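Local atomic coordinates of geranyltranstransferase (Stenotrophomonas maltophilia, PDB entry 7LBJ), a protein that probably catalyses the magnesium-dependent condensation of isoprenoid diphosphates, with farnesyl diphosphate as the likely product. Residues S276-Y281 / A287-A292; L40-R45 / V111-A116; A151-A156 / T187-R192. All coordinates share one frame; numbering follows the deposited sequence.

Interaction 1: S276-Y281 / A287-A292; sequences SILARY and ALRALA
Arg289 on helix 286-297 reaches across to Leu278 and Tyr281 in the type I beta turn that follows helix 260-277, so the contact braces the connection between the last two helices of this mainly helical isoprenoid synthase fold. The arginine chain is extended from CG to NE, carrying the guanidinium out to the two backbone carbonyls that bracket the turn. A single nitrogen serves both: Arg289 NH2 donates to Leu278 O at 2.8 Å and to Tyr281 O at 2.9 Å. The second bond is the straighter, 163° at the hydrogen against 131°, and Tyr281 O lies in the guanidinium plane, whereas Leu278 O is tilted from it. NH1 is taken by Asp286 in a salt bridge and by Gly282 O, which together with the two NH2 bonds should fix the rotation of the group.

Beside these bonds the packing is aliphatic. Leu278 points toward the second helix, with CD1 3.8 Å from Leu288 CB, and the two leucine chains cross at roughly a right angle. Against Arg289 the same leucine runs past in the opposite direction, Leu278 CD1 lying 4.0 Å from Arg289 CG. Tyr281 adds its CB, 3.8 Å from Arg289 NH2, while its ring leads away to a hydroxyl bonded to Gln211 and Gln208. Leu278 O is gripped from opposite faces of its carbonyl plane, by Tyr281 N at 3.1 Å and by Arg289 NH2.

Interaction 2: L40-R45 / V111-A116; sequences LHQAMR and VAFDEA
Phe113 lays one face of its ring on Ala43 of helix 38-46 and brings its far end to Gln42. The residue is the first to leave helical geometry after helix 109-112, and its CA-CB bond is directed at the other helix. With CG beside the backbone N and anti to the carbonyl carbon, chi1 of -64° sets the ring over Ala43.

From CG outward the atoms meet Ala43 first. Phe113 CG is 4.0 Å from Ala43 CB, and CD1 and CD2 lie under the same methyl. Ala43 CB stands 3.8 Å from the centroid of the Phe113 ring and just 7° off the ring normal, a clean CH-pi contact over the face. Further along, Phe113 CE1 comes to 3.7 Å from Ala43 CA. On the other branch Phe113 CE2 is 3.8 Å from Gln42 CB and 3.9 Å from Gln42 OE1, which sits at the ring edge, in its plane; the glutamine amide is turned 51° from the ring. At the tip, Phe113 CZ rests on the backbone of the helix, 3.7 Å from Ala43 N. No hydrogen bond joins the two segments.

Next in the chain, Asp114 N-caps helix 115-134, with OD1 bonded to Thr117 N, while OD2 pairs with Arg39, a residue whose side chain also touches Phe113. On helix 38-46, Leu40 and Met44 pack against Ala164 and Ala156 of the second subunit. The arrangement is a CH-pi contact of an aromatic face on a helix alanine, joining an early helix of the isoprenoid synthase fold to the break between helix 109-112 and helix 115-134.

Interaction 3: A151-A156 / T187-R192; sequences AHASGA and TGALIR
Ala153 and Ala189 point toward each other's helix but are offset, and helix 140-154 and helix 176-201 come close here. The CA atoms of this pair are 4.9 Å apart, and the two CB atoms are 4.1 Å apart. The methyls touch, but each lies nearer to the opposite backbone oxygen. Ala153 CB rests on Ala189 O at 3.4 Å, and Ala189 CB returns the contact with Ala153 O at 3.6 Å. The exchange is reciprocal, methyl against carbonyl oxygen in both directions.

Beside this pair lie Ser154 and Leu190, whose CB atoms are set off to the flank of the interface. Leu190 has CG anti to the backbone N (chi1 -179°), a torsion that brings Leu190 CD1 to 4.2 Å from Ser154 OG. That hydroxyl does not look to the leucine for a partner, being bonded to Leu150 O one turn back on its own helix. Ile84 of helix 75-92 touches both side chains, and Thr127 of the second subunit packs on Ser154, so both the chain and the second subunit pack on this flank.

The helix holding Ala153 is near its end, where Ser154 N and Gly155 N both bond to Ala151 O. With no hydrogen bond between the segments, the contact depends on shape: the small alanines let two backbones meet, and the one polar side chain in it is satisfied inside its own helix, consistent with a buried, van der Waals seam.

In the fold
The three contacts tie together different pairs of helices and share none. Interaction 3 lies deepest, about 9 Å from the centre of the chain to its own centre, and is close packing centred on two alanines, without a hydrogen bond between the segments. Interactions 1 and 2 sit on opposite sides of the chain's centre, their own centres 38 Å apart, and both are only partly buried. Their chemistry differs: interaction 1 is a guanidinium holding backbone carbonyls of a turn, while interaction 2 rests on an aromatic face. Interactions 2 and 3 touch the second subunit, and Met44 of one copy packs on Ala156 of the other; interaction 1 meets no other chain of the assembly.

Interaction 1: S276-Y281 / A287-A292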
ATOM      1  N   SER A 276     -15.820  30.696   6.719  1.00 18.49           N
ATOM      2  CA  SER A 276     -17.202  30.864   6.253  1.00 17.27           C
ATOM      3  C   SER A 276     -17.922  29.528   6.074  1.00 18.22           C
ATOM      4  O   SER A 276     -19.152  29.460   6.236  1.00 17.96           O
ATOM      5  CB  SER A 276     -17.225  31.623   4.921  1.00 22.80           C
ATOM      6  OG  SER A 276     -16.834  30.739   3.861  1.00 21.32           O
ATOM      7  N   ILE A 277     -17.196  28.478   5.685  1.00 17.09           N
ATOM      8  CA  ILE A 277     -17.840  27.184   5.428  1.00 15.69           C
ATOM      9  C   ILE A 277     -18.379  26.599   6.720  1.00 18.27           C
ATOM     10  O   ILE A 277     -19.438  25.958   6.728  1.00 18.35           O
ATOM     11  CB  ILE A 277     -16.871  26.210   4.733  1.00 13.80           C
ATOM     12  CG1 ILE A 277     -16.504  26.734   3.343  1.00 15.23           C
ATOM     13  CG2 ILE A 277     -17.496  24.787   4.587  1.00 17.68           C
ATOM     14  CD1 ILE A 277     -15.231  26.106   2.783  1.00 11.52           C
ATOM     15  N   LEU A 278     -17.680  26.827   7.836  1.00 17.28           N
ATOM     16  CA  LEU A 278     -18.078  26.270   9.123  1.00 17.04           C
ATOM     17  C   LEU A 278     -18.879  27.242   9.978  1.00 22.38           C
ATOM     18  O   LEU A 278     -19.118  26.958  11.158  1.00 22.32           O
ATOM     19  CB  LEU A 278     -16.843  25.820   9.914  1.00 17.14           C
ATOM     20  CG  LEU A 278     -15.899  24.820   9.251  1.00 18.79           C
ATOM     21  CD1 LEU A 278     -14.806  24.362  10.223  1.00 19.47           C
ATOM     22  CD2 LEU A 278     -16.676  23.623   8.693  1.00 20.54           C
ATOM     23  N   ALA A 279     -19.300  28.379   9.423  1.00 22.59           N
ATOM     24  CA  ALA A 279     -19.788  29.461  10.273  1.00 24.74           C
ATOM     25  C   ALA A 279     -21.058  29.092  11.040  1.00 24.57           C
ATOM     26  O   ALA A 279     -21.319  29.668  12.101  1.00 24.73           O
ATOM     27  CB  ALA A 279     -20.022  30.723   9.431  1.00 24.14           C
ATOM     28  N   ARG A 280     -21.843  28.136  10.555  1.00 25.43           N
ATOM     29  CA  ARG A 280     -23.109  27.863  11.221  1.00 28.57           C
ATOM     30  C   ARG A 280     -22.988  26.865  12.365  1.00 26.47           C
ATOM     31  O   ARG A 280     -23.947  26.712  13.132  1.00 27.34           O
ATOM     32  CB  ARG A 280     -24.138  27.367  10.206  1.00 28.58           C
ATOM     33  CG  ARG A 280     -24.647  28.474   9.284  1.00 37.32           C
ATOM     34  CD  ARG A 280     -25.527  27.890   8.207  1.00 40.28           C
ATOM     35  NE  ARG A 280     -26.014  28.899   7.277  1.00 50.50           N
ATOM     36  CZ  ARG A 280     -26.440  28.627   6.051  1.00 49.33           C
ATOM     37  NH1 ARG A 280     -26.385  27.397   5.563  1.00 45.82           N
ATOM     38  NH2 ARG A 280     -26.939  29.608   5.301  1.00 43.05           N
ATOM     39  N   TYR A 281     -21.842  26.203  12.506  1.00 22.00           N
ATOM     40  CA  TYR A 281     -21.643  25.241  13.577  1.00 25.92           C
ATOM     41  C   TYR A 281     -21.425  25.950  14.907  1.00 27.41           C
ATOM     42  O   TYR A 281     -21.012  27.111  14.967  1.00 24.73           O
ATOM     43  CB  TYR A 281     -20.433  24.356  13.296  1.00 21.44           C
ATOM     44  CG  TYR A 281     -20.607  23.341  12.178  1.00 24.82           C
ATOM     45  CD1 TYR A 281     -20.334  23.684  10.858  1.00 24.02           C
ATOM     46  CD2 TYR A 281     -21.011  22.031  12.445  1.00 29.94           C
ATOM     47  CE1 TYR A 281     -20.487  22.772   9.833  1.00 25.48           C
ATOM     48  CE2 TYR A 281     -21.152  21.105  11.422  1.00 30.09           C
ATOM     49  CZ  TYR A 281     -20.889  21.486  10.121  1.00 29.43           C
ATOM     50  OH  TYR A 281     -21.025  20.585   9.085  1.00 29.53           O
ATOM     51  N   ALA A 287     -12.436  22.815  16.954  1.00 18.70           N
ATOM     52  CA  ALA A 287     -11.198  22.103  16.652  1.00 19.24           C
ATOM     53  C   ALA A 287     -10.862  22.209  15.165  1.00 17.45           C
ATOM     54  O   ALA A 287      -9.727  22.545  14.798  1.00 18.86           O
ATOM     55  CB  ALA A 287     -11.303  20.639  17.086  1.00 19.75           C
ATOM     56  N   LEU A 288     -11.834  21.950  14.291  1.00 17.66           N
ATOM     57  CA  LEU A 288     -11.579  22.129  12.862  1.00 16.47           C
ATOM     58  C   LEU A 288     -11.201  23.572  12.558  1.00 17.08           C
ATOM     59  O   LEU A 288     -10.282  23.828  11.769  1.00 18.45           O
ATOM     60  CB  LEU A 288     -12.800  21.722  12.034  1.00 18.69           C
ATOM     61  CG  LEU A 288     -12.979  20.246  11.698  1.00 21.33           C
ATOM     62  CD1 LEU A 288     -14.242  20.073  10.875  1.00 21.71           C
ATOM     63  CD2 LEU A 288     -11.770  19.720  10.928  1.00 19.83           C
ATOM     64  N   ARG A 289     -11.889  24.531  13.187  1.00 17.57           N
ATOM     65  CA  ARG A 289     -11.579  25.935  12.934  1.00 19.27           C
ATOM     66  C   ARG A 289     -10.136  26.236  13.288  1.00 22.60           C
ATOM     67  O   ARG A 289      -9.465  27.003  12.589  1.00 18.36           O
ATOM     68  CB  ARG A 289     -12.505  26.848  13.729  1.00 21.95           C
ATOM     69  CG  ARG A 289     -13.908  26.992  13.164  1.00 20.57           C
ATOM     70  CD  ARG A 289     -14.772  27.796  14.157  1.00 21.37           C
ATOM     71  NE  ARG A 289     -16.152  27.885  13.694  1.00 22.34           N
ATOM     72  CZ  ARG A 289     -17.215  27.490  14.380  1.00 25.15           C
ATOM     73  NH1 ARG A 289     -17.120  27.061  15.634  1.00 21.76           N
ATOM     74  NH2 ARG A 289     -18.411  27.550  13.804  1.00 26.83           N
ATOM     75  N   ALA A 290      -9.634  25.619  14.362  1.00 18.24           N
ATOM     76  CA  ALA A 290      -8.278  25.905  14.803  1.00 20.85           C
ATOM     77  C   ALA A 290      -7.238  25.235  13.925  1.00 20.64           C
ATOM     78  O   ALA A 290      -6.112  25.742  13.822  1.00 20.86           O
ATOM     79  CB  ALA A 290      -8.093  25.494  16.272  1.00 21.60           C
ATOM     80  N   LEU A 291      -7.574  24.101  13.303  1.00 18.52           N
ATOM     81  CA  LEU A 291      -6.662  23.520  12.321  1.00 18.30           C
ATOM     82  C   LEU A 291      -6.551  24.414  11.094  1.00 19.48           C
ATOM     83  O   LEU A 291      -5.469  24.559  10.520  1.00 18.55           O
ATOM     84  CB  LEU A 291      -7.114  22.108  11.925  1.00 17.65           C
ATOM     85  CG  LEU A 291      -7.076  21.075  13.050  1.00 18.77           C
ATOM     86  CD1 LEU A 291      -7.722  19.753  12.627  1.00 18.42           C
ATOM     87  CD2 LEU A 291      -5.638  20.845  13.515  1.00 20.96           C
ATOM     88  N   ALA A 292      -7.658  25.045  10.698  1.00 17.17           N
ATOM     89  CA  ALA A 292      -7.610  26.011   9.608  1.00 22.39           C
ATOM     90  C   ALA A 292      -6.696  27.180   9.959  1.00 21.33           C
ATOM     91  O   ALA A 292      -5.870  27.605   9.144  1.00 21.15           O
ATOM     92  CB  ALA A 292      -9.024  26.501   9.281  1.00 16.22           C
TER

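Interaction 2: L40-R45 / V111-A116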
ATOM      1  N   LEU A  40      14.112  -3.493   9.773  1.00 20.94           N
ATOM      2  CA  LEU A  40      12.877  -3.010   9.164  1.00 18.46           C
ATOM      3  C   LEU A  40      11.947  -2.394  10.206  1.00 15.85           C
ATOM      4  O   LEU A  40      11.371  -1.321   9.989  1.00 16.50           O
ATOM      5  CB  LEU A  40      12.172  -4.154   8.438  1.00 16.54           C
ATOM      6  CG  LEU A  40      10.816  -3.757   7.862  1.00 15.48           C
ATOM      7  CD1 LEU A  40      11.009  -2.777   6.710  1.00 15.36           C
ATOM      8  CD2 LEU A  40      10.038  -4.996   7.412  1.00 18.19           C
ATOM      9  N   HIS A  41      11.749  -3.088  11.325  1.00 17.29           N
ATOM     10  CA  HIS A  41      10.836  -2.572  12.341  1.00 20.33           C
ATOM     11  C   HIS A  41      11.359  -1.285  12.948  1.00 19.52           C
ATOM     12  O   HIS A  41      10.582  -0.361  13.193  1.00 18.10           O
ATOM     13  CB  HIS A  41      10.619  -3.615  13.427  1.00 19.30           C
ATOM     14  CG  HIS A  41       9.952  -4.847  12.919  1.00 27.69           C
ATOM     15  ND1 HIS A  41      10.149  -6.093  13.477  1.00 26.81           N
ATOM     16  CD2 HIS A  41       9.098  -5.023  11.885  1.00 24.71           C
ATOM     17  CE1 HIS A  41       9.427  -6.982  12.820  1.00 29.80           C
ATOM     18  NE2 HIS A  41       8.787  -6.361  11.844  1.00 27.94           N
ATOM     19  N   GLN A  42      12.669  -1.219  13.214  1.00 18.89           N
ATOM     20  CA  GLN A  42      13.259   0.000  13.756  1.00 22.50           C
ATOM     21  C   GLN A  42      13.064   1.159  12.795  1.00 23.26           C
ATOM     22  O   GLN A  42      12.740   2.281  13.209  1.00 18.60           O
ATOM     23  CB  GLN A  42      14.751  -0.214  14.026  1.00 20.28           C
ATOM     24  CG  GLN A  42      15.056  -1.093  15.202  1.00 29.67           C
ATOM     25  CD  GLN A  42      16.518  -1.532  15.228  1.00 38.51           C
ATOM     26  OE1 GLN A  42      17.380  -0.897  14.610  1.00 36.78           O
ATOM     27  NE2 GLN A  42      16.796  -2.639  15.920  1.00 40.82           N
ATOM     28  N   ALA A  43      13.237   0.894  11.495  1.00 20.97           N
ATOM     29  CA  ALA A  43      13.133   1.955  10.502  1.00 20.15           C
ATOM     30  C   ALA A  43      11.693   2.409  10.329  1.00 17.66           C
ATOM     31  O   ALA A  43      11.435   3.598  10.115  1.00 16.70           O
ATOM     32  CB  ALA A  43      13.709   1.477   9.175  1.00 17.48           C
ATOM     33  N   MET A  44      10.744   1.472  10.384  1.00 14.40           N
ATOM     34  CA  MET A  44       9.340   1.855  10.356  1.00 14.69           C
ATOM     35  C   MET A  44       9.011   2.799  11.513  1.00 15.85           C
ATOM     36  O   MET A  44       8.357   3.833  11.322  1.00 16.21           O
ATOM     37  CB  MET A  44       8.470   0.600  10.406  1.00 16.99           C
ATOM     38  CG  MET A  44       8.518  -0.229   9.109  1.00 14.67           C
ATOM     39  SD  MET A  44       7.752  -1.857   9.356  1.00 17.11           S
ATOM     40  CE  MET A  44       6.019  -1.410   9.515  1.00 17.65           C
ATOM     41  N   ARG A  45       9.465   2.460  12.721  1.00 15.45           N
ATOM     42  CA  ARG A  45       9.179   3.302  13.880  1.00 17.25           C
ATOM     43  C   ARG A  45       9.899   4.633  13.785  1.00 16.20           C
ATOM     44  O   ARG A  45       9.319   5.677  14.099  1.00 18.15           O
ATOM     45  CB  ARG A  45       9.582   2.587  15.168  1.00 16.13           C
ATOM     46  CG  ARG A  45       8.675   1.439  15.514  1.00 17.34           C
ATOM     47  CD  ARG A  45       9.238   0.569  16.637  1.00 23.96           C
ATOM     48  NE  ARG A  45       8.115  -0.167  17.186  1.00 25.05           N
ATOM     49  CZ  ARG A  45       7.343   0.277  18.170  1.00 23.00           C
ATOM     50  NH1 ARG A  45       7.702   1.304  18.921  1.00 24.42           N
ATOM     51  NH2 ARG A  45       6.188  -0.336  18.412  1.00 26.32           N
ATOM     52  N   VAL A 111      19.325   7.634   5.425  1.00 21.05           N
ATOM     53  CA  VAL A 111      20.621   7.971   6.011  1.00 23.57           C
ATOM     54  C   VAL A 111      20.816   7.245   7.339  1.00 22.85           C
ATOM     55  O   VAL A 111      21.885   6.686   7.604  1.00 26.69           O
ATOM     56  CB  VAL A 111      20.761   9.499   6.175  1.00 23.66           C
ATOM     57  CG1 VAL A 111      22.116   9.860   6.809  1.00 27.53           C
ATOM     58  CG2 VAL A 111      20.622  10.193   4.845  1.00 26.60           C
ATOM     59  N   ALA A 112      19.788   7.229   8.194  1.00 23.07           N
ATOM     60  CA  ALA A 112      19.896   6.521   9.467  1.00 23.72           C
ATOM     61  C   ALA A 112      20.091   5.025   9.270  1.00 25.83           C
ATOM     62  O   ALA A 112      20.764   4.373  10.078  1.00 24.96           O
ATOM     63  CB  ALA A 112      18.651   6.779  10.319  1.00 21.89           C
ATOM     64  N   PHE A 113      19.490   4.457   8.220  1.00 21.40           N
ATOM     65  CA  PHE A 113      19.575   3.030   7.963  1.00 22.11           C
ATOM     66  C   PHE A 113      20.296   2.855   6.639  1.00 27.74           C
ATOM     67  O   PHE A 113      21.522   3.019   6.577  1.00 26.28           O
ATOM     68  CB  PHE A 113      18.173   2.401   8.025  1.00 18.86           C
ATOM     69  CG  PHE A 113      17.551   2.489   9.400  1.00 20.12           C
ATOM     70  CD1 PHE A 113      16.873   3.636   9.797  1.00 21.03           C
ATOM     71  CD2 PHE A 113      17.700   1.455  10.312  1.00 27.46           C
ATOM     72  CE1 PHE A 113      16.326   3.736  11.075  1.00 19.96           C
ATOM     73  CE2 PHE A 113      17.152   1.551  11.593  1.00 24.39           C
ATOM     74  CZ  PHE A 113      16.471   2.688  11.967  1.00 21.87           C
ATOM     75  N   ASP A 114      19.587   2.519   5.561  1.00 22.55           N
ATOM     76  CA  ASP A 114      20.144   2.465   4.213  1.00 23.82           C
ATOM     77  C   ASP A 114      18.966   2.550   3.257  1.00 22.18           C
ATOM     78  O   ASP A 114      17.807   2.547   3.679  1.00 18.86           O
ATOM     79  CB  ASP A 114      20.981   1.200   3.982  1.00 27.05           C
ATOM     80  CG  ASP A 114      20.243  -0.061   4.377  1.00 25.98           C
ATOM     81  OD1 ASP A 114      19.200  -0.354   3.775  1.00 22.95           O
ATOM     82  OD2 ASP A 114      20.702  -0.759   5.298  1.00 35.82           O
ATOM     83  N   GLU A 115      19.260   2.656   1.961  1.00 20.03           N
ATOM     84  CA  GLU A 115      18.160   2.866   1.019  1.00 20.42           C
ATOM     85  C   GLU A 115      17.225   1.664   0.960  1.00 17.01           C
ATOM     86  O   GLU A 115      16.002   1.830   0.868  1.00 16.63           O
ATOM     87  CB  GLU A 115      18.702   3.198  -0.371  1.00 23.84           C
ATOM     88  CG  GLU A 115      19.310   4.588  -0.436  1.00 27.18           C
ATOM     89  CD  GLU A 115      20.052   4.821  -1.733  1.00 29.23           C
ATOM     90  OE1 GLU A 115      19.473   4.542  -2.798  1.00 28.71           O
ATOM     91  OE2 GLU A 115      21.212   5.271  -1.676  1.00 37.42           O
ATOM     92  N   ALA A 116      17.768   0.441   0.989  1.00 19.06           N
ATOM     93  CA  ALA A 116      16.894  -0.730   0.877  1.00 18.90           C
ATOM     94  C   ALA A 116      15.931  -0.798   2.054  1.00 17.62           C
ATOM     95  O   ALA A 116      14.733  -1.065   1.885  1.00 16.59           O
ATOM     96  CB  ALA A 116      17.725  -2.017   0.800  1.00 17.85           C
TER

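Interaction 3: A151-A156 / T187-R192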
ATOM      1  N   ALA A 151      -7.581   4.614  -0.240  1.00 11.45           N
ATOM      2  CA  ALA A 151      -6.936   4.136  -1.462  1.00 11.59           C
ATOM      3  C   ALA A 151      -7.056   5.162  -2.578  1.00 13.15           C
ATOM      4  O   ALA A 151      -6.083   5.441  -3.294  1.00 13.55           O
ATOM      5  CB  ALA A 151      -7.545   2.811  -1.909  1.00 10.92           C
ATOM      6  N   HIS A 152      -8.253   5.723  -2.764  1.00 13.90           N
ATOM      7  CA  HIS A 152      -8.425   6.706  -3.835  0.59 14.22           C
ATOM      8  C   HIS A 152      -7.519   7.910  -3.627  1.00 13.68           C
ATOM      9  O   HIS A 152      -6.936   8.439  -4.590  1.00 13.34           O
ATOM     10  CB  HIS A 152      -9.878   7.174  -3.936  0.59 16.10           C
ATOM     11  CG  HIS A 152     -10.110   8.139  -5.061  0.59 17.69           C
ATOM     12  ND1 HIS A 152     -10.396   9.472  -4.858  0.59 26.33           N
ATOM     13  CD2 HIS A 152     -10.074   7.966  -6.405  0.59 22.55           C
ATOM     14  CE1 HIS A 152     -10.533  10.075  -6.025  0.59 20.15           C
ATOM     15  NE2 HIS A 152     -10.343   9.184  -6.980  0.59 22.73           N
ATOM     16  N   ALA A 153      -7.383   8.359  -2.383  1.00 11.85           N
ATOM     17  CA  ALA A 153      -6.598   9.544  -2.095  1.00 13.08           C
ATOM     18  C   ALA A 153      -5.093   9.291  -2.100  1.00 12.02           C
ATOM     19  O   ALA A 153      -4.320  10.251  -2.213  1.00 13.42           O
ATOM     20  CB  ALA A 153      -7.021  10.117  -0.739  1.00 12.86           C
ATOM     21  N   SER A 154      -4.659   8.044  -1.969  1.00 11.10           N
ATOM     22  CA  SER A 154      -3.244   7.758  -1.786  1.00 11.81           C
ATOM     23  C   SER A 154      -2.536   7.290  -3.043  1.00 12.56           C
ATOM     24  O   SER A 154      -1.309   7.368  -3.095  1.00 10.39           O
ATOM     25  CB  SER A 154      -3.065   6.693  -0.711  1.00 11.89           C
ATOM     26  OG  SER A 154      -3.641   7.132   0.502  1.00 11.34           O
ATOM     27  N   GLY A 155      -3.257   6.799  -4.040  1.00 12.01           N
ATOM     28  CA  GLY A 155      -2.630   6.168  -5.191  1.00 12.20           C
ATOM     29  C   GLY A 155      -2.408   7.112  -6.354  1.00 13.31           C
ATOM     30  O   GLY A 155      -2.245   8.326  -6.181  1.00 13.39           O
ATOM     31  N   ALA A 156      -2.400   6.536  -7.574  1.00 12.94           N
ATOM     32  CA  ALA A 156      -2.108   7.330  -8.762  1.00 13.60           C
ATOM     33  C   ALA A 156      -3.130   8.434  -8.996  1.00 17.42           C
ATOM     34  O   ALA A 156      -2.816   9.410  -9.691  1.00 17.85           O
ATOM     35  CB  ALA A 156      -2.041   6.436 -10.001  1.00 14.42           C
ATOM     36  N   THR A 187      -0.747  16.601  -1.997  1.00 13.90           N
ATOM     37  CA  THR A 187      -1.101  16.713  -0.587  1.00 13.49           C
ATOM     38  C   THR A 187      -2.571  16.961  -0.332  1.00 15.24           C
ATOM     39  O   THR A 187      -3.046  16.627   0.768  1.00 13.68           O
ATOM     40  CB  THR A 187      -0.294  17.823   0.111  1.00 13.83           C
ATOM     41  OG1 THR A 187      -0.301  19.023  -0.655  1.00 18.77           O
ATOM     42  CG2 THR A 187       1.161  17.358   0.383  1.00 19.89           C
ATOM     43  N   GLY A 188      -3.308  17.536  -1.285  1.00 13.40           N
ATOM     44  CA  GLY A 188      -4.696  17.874  -1.021  1.00 13.78           C
ATOM     45  C   GLY A 188      -5.571  16.648  -0.828  1.00 13.51           C
ATOM     46  O   GLY A 188      -6.447  16.625   0.051  1.00 11.79           O
ATOM     47  N   ALA A 189      -5.332  15.600  -1.619  1.00 12.72           N
ATOM     48  CA  ALA A 189      -6.222  14.443  -1.594  1.00 13.16           C
ATOM     49  C   ALA A 189      -6.201  13.745  -0.234  1.00 11.62           C
ATOM     50  O   ALA A 189      -7.254  13.364   0.290  1.00 12.33           O
ATOM     51  CB  ALA A 189      -5.840  13.459  -2.707  1.00 13.74           C
ATOM     52  N   LEU A 190      -5.014  13.539   0.338  1.00 12.26           N
ATOM     53  CA  LEU A 190      -4.954  12.845   1.628  1.00 12.47           C
ATOM     54  C   LEU A 190      -5.494  13.710   2.759  1.00 12.89           C
ATOM     55  O   LEU A 190      -6.060  13.183   3.723  1.00 11.96           O
ATOM     56  CB  LEU A 190      -3.524  12.411   1.925  1.00 14.86           C
ATOM     57  CG  LEU A 190      -3.260  11.640   3.217  1.00 13.74           C
ATOM     58  CD1 LEU A 190      -4.008  10.298   3.182  1.00 13.68           C
ATOM     59  CD2 LEU A 190      -1.749  11.432   3.341  1.00 12.13           C
ATOM     60  N   ILE A 191      -5.346  15.034   2.654  1.00 10.73           N
ATOM     61  CA  ILE A 191      -5.956  15.926   3.630  1.00 12.79           C
ATOM     62  C   ILE A 191      -7.477  15.849   3.559  1.00 13.56           C
ATOM     63  O   ILE A 191      -8.157  15.799   4.599  1.00 13.23           O
ATOM     64  CB  ILE A 191      -5.420  17.354   3.425  1.00 12.38           C
ATOM     65  CG1 ILE A 191      -4.030  17.436   4.068  1.00 13.48           C
ATOM     66  CG2 ILE A 191      -6.373  18.389   4.027  1.00 11.52           C
ATOM     67  CD1 ILE A 191      -3.208  18.685   3.645  1.00 15.51           C
ATOM     68  N   ARG A 192      -8.043  15.823   2.344  1.00 11.19           N
ATOM     69  CA  ARG A 192      -9.488  15.628   2.218  1.00 12.66           C
ATOM     70  C   ARG A 192      -9.904  14.247   2.709  1.00 12.78           C
ATOM     71  O   ARG A 192     -10.965  14.097   3.321  1.00 12.37           O
ATOM     72  CB  ARG A 192      -9.939  15.836   0.773  1.00 13.01           C
ATOM     73  CG  ARG A 192      -9.832  17.298   0.325  1.00 12.22           C
ATOM     74  CD  ARG A 192      -9.839  17.380  -1.185  1.00 15.11           C
ATOM     75  NE  ARG A 192     -11.115  16.935  -1.744  1.00 17.39           N
ATOM     76  CZ  ARG A 192     -11.371  16.886  -3.044  1.00 28.12           C
ATOM     77  NH1 ARG A 192     -10.451  17.210  -3.939  1.00 22.06           N
ATOM     78  NH2 ARG A 192     -12.578  16.502  -3.456  1.00 25.61           N
TER